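Local coordinates for protein aspartate aminotransferase (Giardia lamblia, PDB 3MEB) that probably catalyses the reversible, pyridoxal phosphate-dependent transfer of an amino group between L-aspartate and 2-oxoglutarate, giving oxaloacetate and L-glutamate, and works as a homodimer, at residues 309-312 / 313-317. Sequence-based numbering, arbitrary orientation.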
ATOM      1  N   ALA A 309     -19.422 -10.801   1.524  1.00  2.00           N
ATOM      2  CA  ALA A 309     -19.288 -10.337   2.895  1.00  2.00           C
ATOM      3  C   ALA A 309     -17.814 -10.370   3.301  1.00  2.00           C
ATOM      4  O   ALA A 309     -17.288  -9.446   3.962  1.00  2.00           O
ATOM      5  CB  ALA A 309     -20.130 -11.215   3.857  1.00  2.00           C
ATOM      6  N   MET A 310     -17.142 -11.460   2.929  1.00  2.21           N
ATOM      7  CA  MET A 310     -15.714 -11.560   3.201  1.00  2.37           C
ATOM      8  C   MET A 310     -14.923 -10.483   2.457  1.00  2.00           C
ATOM      9  O   MET A 310     -14.032  -9.822   3.066  1.00  2.54           O
ATOM     10  CB  MET A 310     -15.228 -12.979   2.913  1.00  2.62           C
ATOM     11  CG  MET A 310     -15.764 -14.001   3.921  1.00  2.00           C
ATOM     12  SD  MET A 310     -14.968 -15.603   3.813  1.00  3.91           S
ATOM     13  CE  MET A 310     -15.263 -15.989   2.096  1.00  3.94           C
ATOM     14  N   VAL A 311     -15.272 -10.230   1.192  1.00  2.85           N
ATOM     15  CA  VAL A 311     -14.653  -9.131   0.466  1.00  2.05           C
ATOM     16  C   VAL A 311     -14.904  -7.809   1.209  1.00  2.00           C
ATOM     17  O   VAL A 311     -13.985  -6.991   1.369  1.00  2.00           O
ATOM     18  CB  VAL A 311     -15.112  -9.023  -1.012  1.00  2.08           C
ATOM     19  CG1 VAL A 311     -14.495  -7.757  -1.683  1.00  2.00           C
ATOM     20  CG2 VAL A 311     -14.726 -10.276  -1.785  1.00  2.00           C
ATOM     21  N   SER A 312     -16.133  -7.595   1.663  1.00  2.00           N
ATOM     22  CA  SER A 312     -16.486  -6.379   2.417  1.00  2.07           C
ATOM     23  C   SER A 312     -15.584  -6.182   3.667  1.00  2.62           C
ATOM     24  O   SER A 312     -15.151  -5.056   3.981  1.00  3.75           O
ATOM     25  CB  SER A 312     -17.988  -6.380   2.741  1.00  2.00           C
ATOM     26  OG  SER A 312     -18.307  -6.954   3.992  1.00  2.00           O
ATOM     27  N   GLY A 313     -15.232  -7.272   4.344  1.00  2.48           N
ATOM     28  CA  GLY A 313     -14.330  -7.162   5.504  1.00  2.48           C
ATOM     29  C   GLY A 313     -12.912  -6.818   5.070  1.00  2.04           C
ATOM     30  O   GLY A 313     -12.258  -5.927   5.652  1.00  2.00           O
ATOM     31  N   MET A 314     -12.404  -7.519   4.057  1.00  2.05           N
ATOM     32  CA  MET A 314     -11.039  -7.176   3.552  1.00  2.34           C
ATOM     33  C   MET A 314     -10.944  -5.692   3.175  1.00  2.00           C
ATOM     34  O   MET A 314      -9.959  -5.009   3.498  1.00  2.00           O
ATOM     35  CB  MET A 314     -10.652  -8.056   2.351  1.00  2.00           C
ATOM     36  CG  MET A 314     -10.477  -9.512   2.732  1.00  2.87           C
ATOM     37  SD  MET A 314      -9.977 -10.609   1.399  1.00  4.91           S
ATOM     38  CE  MET A 314     -11.523 -11.138   0.748  1.00  4.84           C
ATOM     39  N   THR A 315     -11.968  -5.188   2.490  1.00  2.18           N
ATOM     40  CA  THR A 315     -11.921  -3.797   1.993  1.00  2.35           C
ATOM     41  C   THR A 315     -12.061  -2.799   3.134  1.00  2.30           C
ATOM     42  O   THR A 315     -11.523  -1.678   3.077  1.00  2.00           O
ATOM     43  CB  THR A 315     -12.931  -3.536   0.865  1.00  3.04           C
ATOM     44  OG1 THR A 315     -14.268  -3.755   1.322  1.00  2.49           O
ATOM     45  CG2 THR A 315     -12.598  -4.440  -0.390  1.00  2.00           C
ATOM     46  N   LEU A 316     -12.743  -3.200   4.195  1.00  2.00           N
ATOM     47  CA  LEU A 316     -12.823  -2.351   5.372  1.00  2.00           C
ATOM     48  C   LEU A 316     -11.423  -2.289   6.024  1.00  2.00           C
ATOM     49  O   LEU A 316     -10.951  -1.227   6.381  1.00  2.00           O
ATOM     50  CB  LEU A 316     -13.858  -2.876   6.353  1.00  2.00           C
ATOM     51  CG  LEU A 316     -13.927  -2.150   7.673  1.00  2.72           C
ATOM     52  CD1 LEU A 316     -14.110  -0.625   7.543  1.00  2.00           C
ATOM     53  CD2 LEU A 316     -15.009  -2.847   8.507  1.00  2.00           C
ATOM     54  N   GLN A 317     -10.745  -3.444   6.114  1.00  2.00           N
ATOM     55  CA  GLN A 317      -9.371  -3.462   6.637  1.00  2.00           C
ATOM     56  C   GLN A 317      -8.477  -2.531   5.859  1.00  2.00           C
ATOM     57  O   GLN A 317      -7.752  -1.688   6.432  1.00  2.00           O
ATOM     58  CB  GLN A 317      -8.797  -4.880   6.593  1.00  2.00           C
ATOM     59  CG  GLN A 317      -9.443  -5.862   7.606  1.00  2.00           C
ATOM     60  CD  GLN A 317      -9.066  -7.253   7.258  1.00  4.80           C
ATOM     61  OE1 GLN A 317      -9.930  -8.109   6.958  1.00  7.14           O
ATOM     62  NE2 GLN A 317      -7.762  -7.498   7.205  1.00  3.04           N
TER
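V311 and M314 meet on successive turns of one helix, on the side facing strand 120-125, where V311 CG2 lies 4.2 Å from M314 CE. The M314 chain starts beside its own backbone N (chi1 -67°) and bends at its third torsion, which folds the methyl back over the preceding turn, with CE 3.7 Å from V311 CA. This is the tight part: M310 and M314 also pack on V291 of strand 287-292 and on F138 of helix 127-142, so the helix lies against both sheet and helix.

The main chain is regular. M314 N reaches M310 O almost straight, at 3.0 Å, and T315 N binds V311 O at 2.9 Å, while L316 N bonds to S312 O. T315, one turn on, slants across V311, CG2 against CG1 at 4.0 Å. Its OG1 sits between its own backbone N and carbonyl carbon (chi1 61°), which turns the hydroxyl back toward the chain; it lies 3.1 Å from S312 O and slightly farther from V311 O, and its single proton could go to either.

Beyond this the side chains spread. The L316 side chain approaches the preceding turn only through CB, near S312 O, and is exposed, though it also packs on S31 of the second subunit. S312 turns its hydroxyl back to A309 O (OG to O 2.7 Å), a carbonyl that also accepts from G313 N, and the same OG accepts a hydrogen bond from the backbone N of S31 of that subunit. One face of helix 300-319 thus packs on strands 120-125 and 287-292, and another meets the partner's N-terminal segment: ordinary i to i+4 alpha-helical hydrogen bonding, in a helix that packs between the sheet and the dimer partner, in a class-I, fold-type I aminotransferase.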